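Local coordinates for protein terminal oxygenase component of carbazole (Janthinobacterium sp., PDB 7BUG) that uses a Rieske [2Fe-2S] cluster and a non-haem iron to dioxygenate carbazole at its angular and adjacent carbons, at residues A361-A364 with W365-A369; K348-V351 with N352-L355; T45-L49 with G50-L54. All coordinates share one frame; numbering follows the deposited sequence.

Interaction 1: residues A361-A364 with W365-A369; sequences AIVA and WRKLA
I362 and R366 run side by side in the same direction, one helical turn apart. The methyl CG2 of I362 lies 3.5 Å from R366 NE and meets the guanidinium obliquely. I362 holds CG2 anti to its own nitrogen (chi1 -68° for CG1), which brings this branch along the arginine, and R366 extends straight from CG to NE past it. At the root of the arginine, CG comes within 3.2 Å of I362 O, the same oxygen that accepts a hydrogen bond from R366 N at 2.9 Å.

V363 and K367 meet one step further on. The lysine chain bends at chi3 and chi4 and folds back over V363, its CE 3.4 Å from CG1. That is tighter than normal carbon packing, so the fit of the lysine's outer end is doubtful; K367 also touches a crystal neighbour, which may influence its bend.

W365 turns the edge of its indole to I362 O, with CD1 3.8 Å away and the oxygen near the ring plane; the methyl of A369 rests 3.9 Å above one face, toward the rim. Backbone bonds repeat from residue to residue: W365 N to A361 O, 3.0 Å, and L368 N to A364 O, both at 164°.

Further out, Y18 meets the W365 ring at nearly a right angle and its hydroxyl bonds to NE1. R366 forms a salt bridge with E176, which probably helps to fix the rotation of its guanidinium, while R72 of a second subunit packs on R366 and I362. This is the i to i+4 pattern of an alpha helix, here helix 360-372 of the catalytic domain, which touches a second subunit and lies near the iron site: the side chain of I362 is about 7 Å from that of the iron ligand H183.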
ATOM      1  N   ALA A 361      11.305 -28.999  18.554  1.00 16.46           N
ATOM      2  CA  ALA A 361      10.469 -28.265  19.537  1.00 17.08           C
ATOM      3  C   ALA A 361       9.394 -27.453  18.789  1.00 16.80           C
ATOM      4  O   ALA A 361       8.182 -27.533  19.118  1.00 16.80           O
ATOM      5  CB  ALA A 361      11.288 -27.342  20.369  1.00 19.18           C
ATOM      6  N   ILE A 362       9.794 -26.752  17.728  1.00 15.82           N
ATOM      7  CA  ILE A 362       8.858 -25.936  16.920  1.00 16.39           C
ATOM      8  C   ILE A 362       7.804 -26.821  16.252  1.00 15.69           C
ATOM      9  O   ILE A 362       6.602 -26.447  16.282  1.00 15.95           O
ATOM     10  CB  ILE A 362       9.607 -25.058  15.915  1.00 18.34           C
ATOM     11  CG1 ILE A 362      10.379 -23.990  16.714  1.00 20.98           C
ATOM     12  CG2 ILE A 362       8.606 -24.457  14.902  1.00 17.87           C
ATOM     13  CD1 ILE A 362      11.441 -23.263  15.931  1.00 25.45           C
ATOM     14  N   VAL A 363       8.210 -27.941  15.646  1.00 15.48           N
ATOM     15  CA  VAL A 363       7.285 -28.855  14.942  1.00 16.26           C
ATOM     16  C   VAL A 363       6.326 -29.473  15.969  1.00 14.87           C
ATOM     17  O   VAL A 363       5.155 -29.576  15.665  1.00 16.02           O
ATOM     18  CB  VAL A 363       8.076 -29.897  14.141  1.00 20.62           C
ATOM     19  CG1 VAL A 363       7.256 -31.110  13.784  1.00 23.47           C
ATOM     20  CG2 VAL A 363       8.649 -29.227  12.891  1.00 20.26           C
ATOM     21  N   ALA A 364       6.775 -29.785  17.161  1.00 16.29           N
ATOM     22  CA  ALA A 364       5.864 -30.337  18.198  1.00 15.12           C
ATOM     23  C   ALA A 364       4.805 -29.289  18.537  1.00 16.93           C
ATOM     24  O   ALA A 364       3.643 -29.657  18.653  1.00 16.38           O
ATOM     25  CB  ALA A 364       6.649 -30.738  19.407  1.00 17.08           C
ATOM     26  N   TRP A 365       5.203 -28.021  18.695  1.00 14.08           N
ATOM     27  CA  TRP A 365       4.236 -26.928  18.938  1.00 14.20           C
ATOM     28  C   TRP A 365       3.245 -26.830  17.775  1.00 14.03           C
ATOM     29  O   TRP A 365       2.034 -26.665  18.015  1.00 14.57           O
ATOM     30  CB  TRP A 365       4.966 -25.589  19.188  1.00 14.72           C
ATOM     31  CG  TRP A 365       4.176 -24.398  18.739  1.00 13.31           C
ATOM     32  CD1 TRP A 365       4.452 -23.623  17.662  1.00 13.03           C
ATOM     33  CD2 TRP A 365       2.996 -23.827  19.338  1.00 13.19           C
ATOM     34  NE1 TRP A 365       3.521 -22.663  17.500  1.00 12.46           N
ATOM     35  CE2 TRP A 365       2.622 -22.751  18.515  1.00 12.49           C
ATOM     36  CE3 TRP A 365       2.225 -24.125  20.470  1.00 13.74           C
ATOM     37  CZ2 TRP A 365       1.551 -21.923  18.793  1.00 13.74           C
ATOM     38  CZ3 TRP A 365       1.165 -23.296  20.750  1.00 13.32           C
ATOM     39  CH2 TRP A 365       0.835 -22.239  19.921  1.00 13.29           C
ATOM     40  N   ARG A 366       3.721 -26.882  16.533  1.00 13.16           N
ATOM     41  CA  ARG A 366       2.865 -26.681  15.348  1.00 13.52           C
ATOM     42  C   ARG A 366       1.800 -27.785  15.323  1.00 12.99           C
ATOM     43  O   ARG A 366       0.622 -27.522  14.994  1.00 14.02           O
ATOM     44  CB  ARG A 366       3.652 -26.640  14.052  1.00 14.33           C
ATOM     45  CG  ARG A 366       4.645 -25.486  13.957  1.00 12.95           C
ATOM     46  CD  ARG A 366       5.291 -25.602  12.573  1.00 14.66           C
ATOM     47  NE  ARG A 366       6.190 -24.478  12.325  1.00 13.76           N
ATOM     48  CZ  ARG A 366       7.065 -24.469  11.320  1.00 14.71           C
ATOM     49  NH1 ARG A 366       7.096 -25.487  10.463  1.00 15.48           N
ATOM     50  NH2 ARG A 366       7.803 -23.387  11.143  1.00 14.55           N
ATOM     51  N   LYS A 367       2.220 -28.993  15.694  1.00 14.19           N
ATOM     52  CA  LYS A 367       1.288 -30.149  15.743  1.00 16.32           C
ATOM     53  C   LYS A 367       0.322 -29.996  16.909  1.00 14.28           C
ATOM     54  O   LYS A 367      -0.878 -30.258  16.726  1.00 15.58           O
ATOM     55  CB  LYS A 367       2.132 -31.412  15.865  1.00 18.96           C
ATOM     56  CG  LYS A 367       2.921 -31.732  14.611  1.00 25.98           C
ATOM     57  CD  LYS A 367       3.420 -33.182  14.588  1.00 29.89           C
ATOM     58  CE  LYS A 367       4.902 -33.339  14.796  1.00 37.27           C
ATOM     59  NZ  LYS A 367       5.588 -33.621  13.509  1.00 40.98           N
ATOM     60  N   LEU A 368       0.828 -29.649  18.072  1.00 14.32           N
ATOM     61  CA  LEU A 368      -0.042 -29.453  19.264  1.00 14.73           C
ATOM     62  C   LEU A 368      -1.088 -28.390  18.914  1.00 15.16           C
ATOM     63  O   LEU A 368      -2.305 -28.570  19.171  1.00 14.73           O
ATOM     64  CB  LEU A 368       0.807 -29.005  20.446  1.00 15.74           C
ATOM     65  CG  LEU A 368      -0.094 -28.695  21.629  1.00 17.71           C
ATOM     66  CD1 LEU A 368      -0.051 -29.808  22.638  1.00 18.41           C
ATOM     67  CD2 LEU A 368       0.213 -27.361  22.244  1.00 18.81           C
ATOM     68  N   ALA A 369      -0.668 -27.271  18.322  1.00 14.33           N
ATOM     69  CA  ALA A 369      -1.587 -26.159  18.027  1.00 13.80           C
ATOM     70  C   ALA A 369      -2.604 -26.638  17.008  1.00 14.60           C
ATOM     71  O   ALA A 369      -3.772 -26.231  17.092  1.00 14.74           O
ATOM     72  CB  ALA A 369      -0.811 -24.969  17.490  1.00 13.94           C
TER

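Interaction 2: residues K348-V351 with N352-L355; sequences KGWV and NEIL
G349 and E353 meet where the short helix 349-352 ends, its last turn closed by backbone bonds and by two waters. E353 N gives its hydrogen to G349 O at 2.9 Å, and N352 N does so to K348 O at 3.0 Å. K348 O also accepts from V351 N, so two donors grip the first carbonyl of the turn, and E353 is the residue at which the helical backbone breaks off.

The side chain of N352 lies against this turn. Its CG stands beside its own nitrogen (chi1 -64°), which sets OD1 3.9 Å from K348 CB and ND2 at the same distance from V351 CG1, while F343 of the same chain and S383 of a second subunit border it. With an alanine here the amide would be gone, and the turn would probably lose its cover over K348 CB and V351 CG1 and gain a gap beside F343.

In E353, CG sits between the backbone N and the carbonyl carbon (chi1 63°), which carries the extended chain past G349 O. Its carboxylate is well supplied with donors. OE1 bonds to the Y344 hydroxyl and also makes a long, weak ion pair with R72 of the second subunit, while OE2 forms a salt bridge with R366.

The two carbonyls that follow G349 in the turn are served by solvent. One water donates to V351 O and, at 2.9 Å, to E353 O; the other lies at the edge of the W350 ring, in its plane, and donates to W350 O at 2.6 Å and to E353 OE2 at 3.0 Å.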
ATOM      1  N   LYS A 348       4.552 -18.806   1.600  1.00 20.51           N
ATOM      2  CA  LYS A 348       5.464 -19.777   0.933  1.00 21.49           C
ATOM      3  C   LYS A 348       6.540 -20.274   1.916  1.00 18.18           C
ATOM      4  O   LYS A 348       7.024 -21.408   1.753  1.00 17.57           O
ATOM      5  CB  LYS A 348       6.073 -19.162  -0.327  1.00 23.85           C
ATOM      6  CG  LYS A 348       5.080 -18.938  -1.455  1.00 32.66           C
ATOM      7  CD  LYS A 348       5.732 -18.527  -2.764  1.00 39.20           C
ATOM      8  CE  LYS A 348       4.754 -17.932  -3.762  1.00 43.36           C
ATOM      9  NZ  LYS A 348       5.469 -17.384  -4.946  1.00 44.90           N
ATOM     10  N   GLY A 349       6.925 -19.501   2.932  1.00 16.89           N
ATOM     11  CA  GLY A 349       8.032 -19.935   3.818  1.00 16.72           C
ATOM     12  C   GLY A 349       7.676 -21.231   4.562  1.00 16.43           C
ATOM     13  O   GLY A 349       8.589 -22.015   4.890  1.00 15.44           O
ATOM     14  N   TRP A 350       6.364 -21.531   4.742  1.00 14.67           N
ATOM     15  CA  TRP A 350       5.916 -22.766   5.410  1.00 16.76           C
ATOM     16  C   TRP A 350       6.278 -23.969   4.546  1.00 19.05           C
ATOM     17  O   TRP A 350       6.494 -25.063   5.110  1.00 19.47           O
ATOM     18  CB  TRP A 350       4.408 -22.741   5.717  1.00 16.71           C
ATOM     19  CG  TRP A 350       3.994 -21.556   6.526  1.00 15.57           C
ATOM     20  CD1 TRP A 350       3.235 -20.513   6.071  1.00 16.70           C
ATOM     21  CD2 TRP A 350       4.246 -21.309   7.917  1.00 14.04           C
ATOM     22  NE1 TRP A 350       3.057 -19.603   7.071  1.00 17.86           N
ATOM     23  CE2 TRP A 350       3.608 -20.084   8.228  1.00 16.05           C
ATOM     24  CE3 TRP A 350       4.905 -21.991   8.937  1.00 15.31           C
ATOM     25  CZ2 TRP A 350       3.670 -19.519   9.499  1.00 15.29           C
ATOM     26  CZ3 TRP A 350       4.999 -21.427  10.193  1.00 15.47           C
ATOM     27  CH2 TRP A 350       4.377 -20.202  10.459  1.00 16.84           C
ATOM     28  N   VAL A 351       6.398 -23.766   3.229  1.00 18.55           N
ATOM     29  CA  VAL A 351       6.785 -24.880   2.316  1.00 20.28           C
ATOM     30  C   VAL A 351       8.303 -24.866   2.111  1.00 18.73           C
ATOM     31  O   VAL A 351       8.926 -25.968   2.065  1.00 21.16           O
ATOM     32  CB  VAL A 351       6.016 -24.787   0.990  1.00 22.81           C
ATOM     33  CG1 VAL A 351       6.459 -25.874   0.031  1.00 26.91           C
ATOM     34  CG2 VAL A 351       4.517 -24.867   1.226  1.00 28.11           C
ATOM     35  N   ASN A 352       8.901 -23.674   2.062  1.00 18.47           N
ATOM     36  CA  ASN A 352      10.295 -23.529   1.575  1.00 18.67           C
ATOM     37  C   ASN A 352      11.343 -23.514   2.696  1.00 17.00           C
ATOM     38  O   ASN A 352      12.532 -23.726   2.369  1.00 17.57           O
ATOM     39  CB  ASN A 352      10.420 -22.299   0.670  1.00 20.92           C
ATOM     40  CG  ASN A 352       9.605 -22.410  -0.601  1.00 23.95           C
ATOM     41  OD1 ASN A 352       9.131 -21.405  -1.140  1.00 31.41           O
ATOM     42  ND2 ASN A 352       9.453 -23.624  -1.093  1.00 26.58           N
ATOM     43  N   GLU A 353      10.988 -23.382   3.976  1.00 15.71           N
ATOM     44  CA  GLU A 353      11.948 -23.455   5.096  1.00 14.99           C
ATOM     45  C   GLU A 353      12.675 -24.822   5.092  1.00 16.13           C
ATOM     46  O   GLU A 353      12.129 -25.834   4.583  1.00 17.96           O
ATOM     47  CB  GLU A 353      11.236 -23.245   6.432  1.00 15.96           C
ATOM     48  CG  GLU A 353      10.228 -24.350   6.672  1.00 18.07           C
ATOM     49  CD  GLU A 353       9.353 -24.220   7.905  1.00 17.79           C
ATOM     50  OE1 GLU A 353       9.232 -23.098   8.464  1.00 16.91           O
ATOM     51  OE2 GLU A 353       8.790 -25.289   8.305  1.00 18.93           O
ATOM     52  N   ILE A 354      13.920 -24.804   5.520  1.00 15.46           N
ATOM     53  CA  ILE A 354      14.685 -26.070   5.764  1.00 17.82           C
ATOM     54  C   ILE A 354      14.998 -26.160   7.242  1.00 16.81           C
ATOM     55  O   ILE A 354      15.835 -25.438   7.765  1.00 18.76           O
ATOM     56  CB  ILE A 354      15.900 -26.177   4.844  1.00 18.60           C
ATOM     57  CG1 ILE A 354      15.462 -26.113   3.382  1.00 19.09           C
ATOM     58  CG2 ILE A 354      16.656 -27.474   5.177  1.00 20.85           C
ATOM     59  CD1 ILE A 354      16.635 -25.944   2.414  1.00 21.03           C
ATOM     60  N   LEU A 355      14.264 -27.032   7.921  1.00 18.06           N
ATOM     61  CA  LEU A 355      14.393 -27.151   9.372  1.00 18.29           C
ATOM     62  C   LEU A 355      15.588 -28.064   9.731  1.00 19.72           C
ATOM     63  O   LEU A 355      16.050 -28.840   8.897  1.00 22.17           O
ATOM     64  CB  LEU A 355      13.091 -27.707   9.945  1.00 19.04           C
ATOM     65  CG  LEU A 355      11.840 -26.851   9.741  1.00 19.51           C
ATOM     66  CD1 LEU A 355      10.711 -27.410  10.591  1.00 21.06           C
ATOM     67  CD2 LEU A 355      12.077 -25.402  10.097  1.00 20.32           C
TER
HETATM   68  O   HOH W   1       5.883 -25.359   7.640  1.00 28.16           O
HETATM   69  O   HOH W   2      11.834 -27.292   2.058  1.00 53.15           O

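Interaction 3: residues T45-L49 with G50-L54. With PG4 (tetraethylene glycol), chain I.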
ATOM      1  N   THR A  45      -9.914   1.257  23.151  1.00 16.14           N
ATOM      2  CA  THR A  45     -10.082   0.509  21.886  1.00 18.34           C
ATOM      3  C   THR A  45      -8.879  -0.382  21.695  1.00 17.73           C
ATOM      4  O   THR A  45      -7.785   0.028  22.069  1.00 22.14           O
ATOM      5  CB  THR A  45      -9.951   1.429  20.673  1.00 26.75           C
ATOM      6  OG1 THR A  45      -8.714   2.124  20.849  1.00 30.59           O
ATOM      7  CG2 THR A  45     -11.048   2.436  20.579  1.00 28.27           C
ATOM      8  N   LEU A  46      -9.098  -1.543  21.107  1.00 14.25           N
ATOM      9  CA  LEU A  46      -7.970  -2.388  20.705  1.00 14.17           C
ATOM     10  C   LEU A  46      -8.478  -3.317  19.609  1.00 12.17           C
ATOM     11  O   LEU A  46      -9.684  -3.434  19.412  1.00 13.27           O
ATOM     12  CB  LEU A  46      -7.429  -3.128  21.905  1.00 16.28           C
ATOM     13  CG  LEU A  46      -8.431  -4.067  22.572  1.00 18.55           C
ATOM     14  CD1 LEU A  46      -8.257  -5.487  22.104  1.00 21.73           C
ATOM     15  CD2 LEU A  46      -8.267  -3.976  24.070  1.00 24.69           C
ATOM     16  N   LYS A  47      -7.551  -3.912  18.902  1.00 11.51           N
ATOM     17  CA  LYS A  47      -7.877  -4.916  17.873  1.00 11.13           C
ATOM     18  C   LYS A  47      -7.291  -6.264  18.317  1.00 10.70           C
ATOM     19  O   LYS A  47      -6.091  -6.351  18.634  1.00 12.39           O
ATOM     20  CB  LYS A  47      -7.371  -4.442  16.514  1.00 10.94           C
ATOM     21  CG  LYS A  47      -7.767  -5.419  15.419  1.00 11.80           C
ATOM     22  CD  LYS A  47      -7.276  -5.002  14.028  1.00 14.62           C
ATOM     23  CE  LYS A  47      -8.241  -4.030  13.414  1.00 19.49           C
ATOM     24  NZ  LYS A  47      -7.769  -3.663  12.065  1.00 22.47           N
ATOM     25  N   LEU A  48      -8.121  -7.309  18.308  1.00  9.82           N
ATOM     26  CA  LEU A  48      -7.766  -8.656  18.758  1.00 10.41           C
ATOM     27  C   LEU A  48      -8.302  -9.661  17.745  1.00 10.47           C
ATOM     28  O   LEU A  48      -9.512  -9.623  17.436  1.00 10.56           O
ATOM     29  CB  LEU A  48      -8.349  -8.892  20.140  1.00 10.51           C
ATOM     30  CG  LEU A  48      -8.116 -10.261  20.737  1.00 10.20           C
ATOM     31  CD1 LEU A  48      -6.646 -10.619  20.839  1.00 11.15           C
ATOM     32  CD2 LEU A  48      -8.797 -10.404  22.082  1.00 11.09           C
ATOM     33  N   LEU A  49      -7.424 -10.502  17.203  1.00 10.13           N
ATOM     34  CA  LEU A  49      -7.843 -11.510  16.189  1.00 10.95           C
ATOM     35  C   LEU A  49      -8.537 -10.805  15.025  1.00  9.99           C
ATOM     36  O   LEU A  49      -9.455 -11.369  14.411  1.00 11.47           O
ATOM     37  CB  LEU A  49      -8.723 -12.588  16.837  1.00 12.81           C
ATOM     38  CG  LEU A  49      -8.012 -13.818  17.390  1.00 16.39           C
ATOM     39  CD1 LEU A  49      -6.911 -13.513  18.354  1.00 16.13           C
ATOM     40  CD2 LEU A  49      -9.026 -14.795  17.979  1.00 16.21           C
ATOM     41  N   GLY A  50      -8.140  -9.570  14.730  1.00  9.80           N
ATOM     42  CA  GLY A  50      -8.649  -8.774  13.609  1.00  9.45           C
ATOM     43  C   GLY A  50      -9.893  -8.001  13.904  1.00  9.52           C
ATOM     44  O   GLY A  50     -10.350  -7.179  13.048  1.00 11.56           O
ATOM     45  N   GLU A  51     -10.461  -8.158  15.094  1.00 10.10           N
ATOM     46  CA  GLU A  51     -11.723  -7.507  15.471  1.00  9.46           C
ATOM     47  C   GLU A  51     -11.436  -6.290  16.378  1.00  9.03           C
ATOM     48  O   GLU A  51     -10.694  -6.401  17.395  1.00  9.17           O
ATOM     49  CB  GLU A  51     -12.610  -8.448  16.301  1.00  9.58           C
ATOM     50  CG  GLU A  51     -12.903  -9.778  15.625  1.00 10.78           C
ATOM     51  CD  GLU A  51     -13.969 -10.644  16.257  1.00 12.29           C
ATOM     52  OE1 GLU A  51     -14.771 -10.110  17.028  1.00 13.54           O
ATOM     53  OE2 GLU A  51     -14.022 -11.843  15.916  1.00 11.92           O
ATOM     54  N   ASN A  52     -12.094  -5.184  16.051  1.00  9.51           N
ATOM     55  CA  ASN A  52     -11.965  -3.952  16.870  1.00  9.85           C
ATOM     56  C   ASN A  52     -12.917  -4.111  18.058  1.00  9.57           C
ATOM     57  O   ASN A  52     -14.122  -4.364  17.837  1.00  9.74           O
ATOM     58  CB  ASN A  52     -12.340  -2.658  16.128  1.00 11.02           C
ATOM     59  CG  ASN A  52     -11.337  -2.335  15.035  1.00 12.93           C
ATOM     60  OD1 ASN A  52     -10.134  -2.332  15.306  1.00 13.46           O
ATOM     61  ND2 ASN A  52     -11.813  -2.125  13.827  1.00 14.38           N
ATOM     62  N   LEU A  53     -12.388  -3.935  19.264  1.00 10.15           N
ATOM     63  CA  LEU A  53     -13.141  -4.087  20.506  1.00 10.06           C
ATOM     64  C   LEU A  53     -13.026  -2.833  21.362  1.00 10.63           C
ATOM     65  O   LEU A  53     -12.006  -2.075  21.299  1.00 12.57           O
ATOM     66  CB  LEU A  53     -12.565  -5.249  21.305  1.00 10.47           C
ATOM     67  CG  LEU A  53     -12.485  -6.602  20.588  1.00 10.27           C
ATOM     68  CD1 LEU A  53     -11.897  -7.673  21.477  1.00 11.32           C
ATOM     69  CD2 LEU A  53     -13.819  -7.024  20.014  1.00 11.05           C
ATOM     70  N   LEU A  54     -14.041  -2.658  22.190  1.00 10.47           N
ATOM     71  CA  LEU A  54     -14.051  -1.600  23.217  1.00 12.27           C
ATOM     72  C   LEU A  54     -14.107  -2.281  24.572  1.00 11.79           C
ATOM     73  O   LEU A  54     -14.897  -3.239  24.738  1.00 13.54           O
ATOM     74  CB  LEU A  54     -15.291  -0.732  23.099  1.00 15.22           C
ATOM     75  CG  LEU A  54     -15.165   0.566  22.336  1.00 20.47           C
ATOM     76  CD1 LEU A  54     -16.515   1.250  22.393  1.00 23.99           C
ATOM     77  CD2 LEU A  54     -14.084   1.484  22.920  1.00 20.78           C
TER
HETATM   78  O1  PG4 I 406      -8.910  -2.560   9.317  1.00 40.93           O
HETATM   79  C1  PG4 I 406     -10.163  -2.896   9.931  1.00 37.26           C
HETATM   80  C2  PG4 I 406     -10.783  -1.739  10.618  1.00 30.23           C
HETATM   81  O2  PG4 I 406      -9.993  -1.400  11.749  1.00 25.09           O
HETATM   82  C3  PG4 I 406      -9.686  -0.014  11.797  1.00 28.72           C
HETATM   83  C4  PG4 I 406      -8.931   0.282  13.035  1.00 28.92           C
HETATM   84  O3  PG4 I 406      -7.685  -0.413  12.987  1.00 30.71           O
HETATM   85  C5  PG4 I 406      -7.000  -0.382  14.241  1.00 36.05           C
HETATM   86  C6  PG4 I 406      -5.540  -0.689  14.085  1.00 38.39           C
HETATM   87  O4  PG4 I 406      -5.360  -1.927  13.396  1.00 44.81           O
HETATM   88  C7  PG4 I 406      -4.003  -2.170  13.020  1.00 50.11           C
HETATM   89  C8  PG4 I 406      -3.121  -2.200  14.235  1.00 50.88           C
HETATM   90  O5  PG4 I 406      -1.916  -2.900  14.014  1.00 54.46           O
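A beta hairpin with a two-residue loop joins strands 44-48 and 51-58 through a type I' turn from L48 to E51. L48 N reaches E51 O at 2.9 Å and E51 N returns to L48 O, though this second donor stands well above the carbonyl plane. L49 and G50 both have positive phi; at G50 (86°) a side chain would clash with L49 O. L46 and L53 form the next hydrogen-bonded pair, with L53 N 2.8 Å from L46 O.

In the Rieske domain this hairpin is one end of a six-stranded antiparallel sheet. On the face that carries L46, L48, E51 and L53, L53 CD1 packs 4.0 Å from L48 CB and 4.3 Å from L46 CD1, with L137 of strand 132-137 against L48 and L53. E51 bonds to Y124 and forms salt bridges with R26 and K66.

K47 and N52 are a non-hydrogen-bonded pair on the other face. K47 bends at chi3 (-84°), bringing CE 3.2 Å from N52 OD1. Its NZ donates to O2 of a tetraethylene glycol, probably from the crystallisation liquor, with weak bonds to O3 and O4, while N52 ND2 gives the same O2 a straight bond of 2.9 Å.

Along the chain the order is interaction 3, then 2, then 1. Interactions 1 and 2 have centres 15 Å apart in the catalytic domain and touch through a salt bridge and through V363 packing on L355, tying the loop after helix 349-352 to helix 360-372. Both also reach the second subunit, on the side where it carries the cluster-binding H71 and R72, consistent with the trimeric arrangement in which a Rieske cluster faces a neighbour's iron site. Interaction 3 belongs to the Rieske domain, its centre 27 Å from that of interaction 1 and 30 Å from that of interaction 2, and touches neither.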